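Local coordinates for Alpha/beta hydrolase fold-3 domain-containing protein (Enterococcus faecalis, PDB 2QRU), which is of uncharacterised function but has an alpha/beta hydrolase fold and is probably a hydrolase, at residues E49-Y59 with F264-R274. Numbering follows the deposited sequence. Where two conformers were deposited one is given.
Sequences ELKELFTSNGY and FEQLDSWLKER
Leu53 fits as a knob into a hole formed by Phe264, Leu267, Asp268 and Leu271, a worked example of how two nearly parallel helices (21° between their segments, axes 10.3 Å apart) share an apolar seam. Its chi1 of -178° swings CG away from the backbone N and toward 264-272, and CD1 enters the hole beside Phe264 O and Leu267, 3.6 Å from Leu267 CD2. One turn earlier, the Leu50 and Leu267 side chains cross at about a right angle, and the Phe264 ring turns an edge to the backbone, CE2 being 3.6 Å from Leu50 N. Leu271 continues the seam toward the Phe54 ring, although the detail of its contact with Leu53 is doubtful.

The solvent side is polar and bridged by ordered waters. The Asn57 amide is fixed in rotation by three bonds: ND2 donates to Leu53 O and, 2.8 Å away, to Asp268 OD1, which it meets from above the carboxylate plane, while Asn57 OD1 accepts from Lys272 NZ at 2.8 Å. The same ammonium forms a salt bridge with Asp268 OD2, and one water links Ser56 OG to Asp268 OD1. Gly58 ends helix 48-55 in a Schellman motif, leading directly into strand 59-64. Leu50 and Leu267 both touch Phe130, and Phe54 rests on Val30 and Val61: two neighbouring helices covering one face of the central sheet, as in the alpha/beta hydrolase fold.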
loop_
_atom_site.group_PDB
_atom_site.type_symbol
_atom_site.label_atom_id
_atom_site.label_comp_id
_atom_site.label_asym_id
_atom_site.label_seq_id
_atom_site.Cartn_x
_atom_site.Cartn_y
_atom_site.Cartn_z
ATOM N N GLU A 49 -11.942 -4.227 -10.371
ATOM C CA GLU A 49 -11.803 -3.206 -11.412
ATOM C C GLU A 49 -10.362 -2.726 -11.526
ATOM O O GLU A 49 -9.881 -2.417 -12.649
ATOM C CB GLU A 49 -12.716 -2.009 -11.159
ATOM C CG GLU A 49 -14.186 -2.287 -11.278
ATOM C CD GLU A 49 -14.786 -2.925 -10.037
ATOM O OE1 GLU A 49 -14.061 -3.211 -9.056
ATOM O OE2 GLU A 49 -16.002 -3.176 -10.068
ATOM N N LEU A 50 -9.679 -2.639 -10.379
ATOM C CA LEU A 50 -8.286 -2.199 -10.392
ATOM C C LEU A 50 -7.401 -3.316 -10.942
ATOM O O LEU A 50 -6.498 -3.081 -11.765
ATOM C CB LEU A 50 -7.838 -1.759 -8.994
ATOM C CG LEU A 50 -6.395 -1.264 -8.858
ATOM C CD1 LEU A 50 -6.085 -0.099 -9.848
ATOM C CD2 LEU A 50 -6.183 -0.853 -7.400
ATOM N N LYS A 51 -7.672 -4.549 -10.506
ATOM C CA LYS A 51 -6.965 -5.705 -11.059
ATOM C C LYS A 51 -7.093 -5.711 -12.605
ATOM O O LYS A 51 -6.100 -5.872 -13.328
ATOM C CB LYS A 51 -7.516 -7.012 -10.442
ATOM C CG LYS A 51 -6.823 -8.289 -10.913
ATOM C CD LYS A 51 -7.499 -8.878 -12.136
ATOM C CE LYS A 51 -8.881 -9.393 -11.761
ATOM N NZ LYS A 51 -9.532 -10.134 -12.864
ATOM N N GLU A 52 -8.293 -5.456 -13.107
ATOM C CA GLU A 52 -8.506 -5.454 -14.558
ATOM C C GLU A 52 -7.784 -4.307 -15.267
ATOM O O GLU A 52 -7.240 -4.489 -16.371
ATOM C CB GLU A 52 -9.990 -5.462 -14.864
ATOM C CG GLU A 52 -10.643 -6.799 -14.507
ATOM C CD GLU A 52 -10.329 -7.895 -15.505
ATOM O OE1 GLU A 52 -10.863 -7.838 -16.629
ATOM O OE2 GLU A 52 -9.563 -8.816 -15.159
ATOM N N LEU A 53 -7.728 -3.137 -14.632
ATOM C CA LEU A 53 -7.003 -2.033 -15.233
ATOM C C LEU A 53 -5.545 -2.455 -15.493
ATOM O O LEU A 53 -4.939 -2.093 -16.508
ATOM C CB LEU A 53 -7.114 -0.821 -14.311
ATOM C CG LEU A 53 -6.482 0.473 -14.731
ATOM C CD1 LEU A 53 -7.245 1.633 -14.102
ATOM C CD2 LEU A 53 -5.077 0.470 -14.255
ATOM N N PHE A 54 -4.983 -3.254 -14.595
ATOM C CA PHE A 54 -3.607 -3.700 -14.809
ATOM C C PHE A 54 -3.511 -4.841 -15.827
ATOM O O PHE A 54 -2.729 -4.751 -16.774
ATOM C CB PHE A 54 -2.957 -4.078 -13.506
ATOM C CG PHE A 54 -2.693 -2.897 -12.633
ATOM C CD1 PHE A 54 -1.865 -1.847 -13.081
ATOM C CD2 PHE A 54 -3.203 -2.844 -11.330
ATOM C CE1 PHE A 54 -1.628 -0.747 -12.237
ATOM C CE2 PHE A 54 -2.941 -1.753 -10.480
ATOM C CZ PHE A 54 -2.146 -0.714 -10.933
ATOM N N THR A 55 -4.308 -5.900 -15.655
ATOM C CA THR A 55 -4.140 -7.050 -16.537
ATOM C C THR A 55 -4.528 -6.719 -17.980
ATOM O O THR A 55 -3.891 -7.213 -18.919
ATOM C CB THR A 55 -4.901 -8.294 -16.038
ATOM O OG1 THR A 55 -6.306 -8.026 -16.022
ATOM C CG2 THR A 55 -4.399 -8.740 -14.656
ATOM N N SER A 56 -5.577 -5.906 -18.169
ATOM C CA SER A 56 -5.998 -5.515 -19.524
ATOM C C SER A 56 -4.938 -4.673 -20.256
ATOM O O SER A 56 -4.976 -4.554 -21.495
ATOM C CB SER A 56 -7.312 -4.755 -19.499
ATOM O OG SER A 56 -7.104 -3.474 -18.937
ATOM N N ASN A 57 -4.029 -4.076 -19.480
ATOM C CA ASN A 57 -2.921 -3.275 -19.997
ATOM C C ASN A 57 -1.597 -4.034 -20.035
ATOM O O ASN A 57 -0.527 -3.455 -20.259
ATOM C CB ASN A 57 -2.818 -1.974 -19.212
ATOM C CG ASN A 57 -3.830 -0.953 -19.680
ATOM O OD1 ASN A 57 -3.819 -0.548 -20.856
ATOM N ND2 ASN A 57 -4.746 -0.577 -18.799
ATOM N N GLY A 58 -1.680 -5.352 -19.837
ATOM C CA GLY A 58 -0.507 -6.210 -20.023
ATOM C C GLY A 58 0.357 -6.397 -18.795
ATOM O O GLY A 58 1.494 -6.844 -18.914
ATOM N N TYR A 59 -0.182 -6.093 -17.614
ATOM C CA TYR A 59 0.539 -6.313 -16.359
ATOM C C TYR A 59 -0.085 -7.458 -15.563
ATOM O O TYR A 59 -1.234 -7.380 -15.152
ATOM C CB TYR A 59 0.525 -5.025 -15.502
ATOM C CG TYR A 59 1.207 -3.880 -16.193
ATOM C CD1 TYR A 59 2.599 -3.749 -16.151
ATOM C CD2 TYR A 59 0.476 -2.966 -16.952
ATOM C CE1 TYR A 59 3.257 -2.721 -16.836
ATOM C CE2 TYR A 59 1.121 -1.918 -17.631
ATOM C CZ TYR A 59 2.508 -1.796 -17.558
ATOM O OH TYR A 59 3.121 -0.772 -18.239
ATOM N N PHE A 264 -10.563 6.028 -12.673
ATOM C CA PHE A 264 -10.001 4.819 -13.316
ATOM C C PHE A 264 -9.729 5.026 -14.816
ATOM O O PHE A 264 -8.718 4.511 -15.349
ATOM C CB PHE A 264 -10.905 3.621 -13.095
ATOM C CG PHE A 264 -10.643 2.916 -11.803
ATOM C CD1 PHE A 264 -10.291 3.624 -10.648
ATOM C CD2 PHE A 264 -10.701 1.544 -11.743
ATOM C CE1 PHE A 264 -10.055 2.960 -9.450
ATOM C CE2 PHE A 264 -10.445 0.872 -10.531
ATOM C CZ PHE A 264 -10.158 1.592 -9.397
ATOM N N GLU A 265 -10.560 5.818 -15.475
ATOM C CA GLU A 265 -10.310 6.170 -16.888
ATOM C C GLU A 265 -8.983 6.938 -17.001
ATOM O O GLU A 265 -8.202 6.692 -17.918
ATOM C CB GLU A 265 -11.448 7.009 -17.475
ATOM C CG GLU A 265 -12.747 6.268 -17.528
ATOM C CD GLU A 265 -13.912 7.158 -17.934
ATOM O OE1 GLU A 265 -13.729 8.399 -18.059
ATOM O OE2 GLU A 265 -15.021 6.595 -18.113
ATOM N N GLN A 266 -8.755 7.862 -16.070
ATOM C CA GLN A 266 -7.503 8.651 -16.013
ATOM C C GLN A 266 -6.291 7.759 -15.797
ATOM O O GLN A 266 -5.266 7.890 -16.502
ATOM C CB GLN A 266 -7.576 9.746 -14.950
ATOM C CG GLN A 266 -8.540 10.875 -15.347
ATOM C CD GLN A 266 -8.939 11.771 -14.177
ATOM O OE1 GLN A 266 -8.709 11.459 -13.008
ATOM N NE2 GLN A 266 -9.600 12.877 -14.502
ATOM N N LEU A 267 -6.430 6.837 -14.855
ATOM C CA LEU A 267 -5.364 5.867 -14.552
ATOM C C LEU A 267 -5.114 4.982 -15.776
ATOM O O LEU A 267 -3.954 4.719 -16.119
ATOM C CB LEU A 267 -5.712 5.035 -13.316
ATOM C CG LEU A 267 -4.687 3.951 -12.969
ATOM C CD1 LEU A 267 -3.233 4.448 -12.850
ATOM C CD2 LEU A 267 -5.074 3.176 -11.695
ATOM N N ASP A 268 -6.191 4.543 -16.430
ATOM C CA ASP A 268 -6.046 3.678 -17.610
ATOM C C ASP A 268 -5.269 4.405 -18.701
ATOM O O ASP A 268 -4.315 3.854 -19.284
ATOM C CB ASP A 268 -7.410 3.213 -18.134
ATOM C CG ASP A 268 -7.265 2.241 -19.274
ATOM O OD1 ASP A 268 -7.030 1.059 -19.017
ATOM O OD2 ASP A 268 -7.348 2.688 -20.443
ATOM N N SER A 269 -5.646 5.651 -18.970
ATOM C CA SER A 269 -4.963 6.454 -19.983
ATOM C C SER A 269 -3.483 6.627 -19.619
ATOM O O SER A 269 -2.616 6.494 -20.485
ATOM C CB SER A 269 -5.637 7.819 -20.126
ATOM O OG SER A 269 -4.968 8.641 -21.075
ATOM N N TRP A 270 -3.212 6.918 -18.344
ATOM C CA TRP A 270 -1.822 7.125 -17.866
ATOM C C TRP A 270 -1.019 5.818 -18.004
ATOM O O TRP A 270 0.173 5.857 -18.421
ATOM C CB TRP A 270 -1.858 7.574 -16.414
ATOM C CG TRP A 270 -0.518 7.867 -15.796
ATOM C CD1 TRP A 270 0.142 9.063 -15.792
ATOM C CD2 TRP A 270 0.276 6.952 -15.030
ATOM N NE1 TRP A 270 1.333 8.940 -15.089
ATOM C CE2 TRP A 270 1.444 7.659 -14.613
ATOM C CE3 TRP A 270 0.137 5.597 -14.683
ATOM C CZ2 TRP A 270 2.433 7.066 -13.840
ATOM C CZ3 TRP A 270 1.135 4.993 -13.881
ATOM C CH2 TRP A 270 2.273 5.740 -13.479
ATOM N N LEU A 271 -1.637 4.683 -17.666
ATOM C CA LEU A 271 -0.952 3.378 -17.795
ATOM C C LEU A 271 -0.589 3.102 -19.244
ATOM O O LEU A 271 0.508 2.591 -19.536
ATOM C CB LEU A 271 -1.805 2.232 -17.262
ATOM C CG LEU A 271 -1.926 2.095 -15.756
ATOM C CD1 LEU A 271 -2.933 0.996 -15.499
ATOM C CD2 LEU A 271 -0.579 1.756 -15.110
ATOM N N LYS A 272 -1.492 3.456 -20.157
ATOM C CA LYS A 272 -1.224 3.283 -21.594
ATOM C C LYS A 272 -0.038 4.129 -22.126
ATOM O O LYS A 272 0.471 3.849 -23.201
ATOM C CB LYS A 272 -2.504 3.528 -22.427
ATOM C CG LYS A 272 -3.520 2.404 -22.248
ATOM C CD LYS A 272 -4.828 2.710 -23.028
ATOM C CE LYS A 272 -5.684 1.440 -23.259
ATOM N NZ LYS A 272 -6.013 0.712 -22.000
ATOM N N GLU A 273 0.392 5.141 -21.357
ATOM C CA GLU A 273 1.564 5.948 -21.715
ATOM C C GLU A 273 2.877 5.463 -21.073
ATOM O O GLU A 273 3.920 6.039 -21.338
ATOM C CB GLU A 273 1.317 7.448 -21.443
ATOM C CG GLU A 273 0.135 7.965 -22.309
ATOM C CD GLU A 273 -0.107 9.484 -22.231
ATOM O OE1 GLU A 273 0.661 10.193 -21.539
ATOM O OE2 GLU A 273 -1.082 9.939 -22.889
ATOM N N ARG A 274 2.832 4.387 -20.285
ATOM C CA ARG A 274 4.109 3.823 -19.758
ATOM C C ARG A 274 5.035 3.343 -20.840
ATOM O O ARG A 274 4.645 3.013 -21.990
ATOM C CB ARG A 274 3.858 2.666 -18.778
ATOM C CG ARG A 274 3.053 3.047 -17.547
ATOM C CD ARG A 274 3.561 4.321 -16.812
ATOM N NE ARG A 274 2.877 5.529 -17.309
ATOM C CZ ARG A 274 3.373 6.768 -17.313
ATOM N NH1 ARG A 274 4.626 7.027 -16.880
ATOM N NH2 ARG A 274 2.628 7.790 -17.767
ATOM O OXT ARG A 274 6.260 3.301 -20.542
HETATM O O HOH W 1 -6.676 -2.071 -23.089
HETATM O O HOH W 2 -7.901 -1.201 -20.212
HETATM O O HOH W 3 1.565 0.178 -20.432
#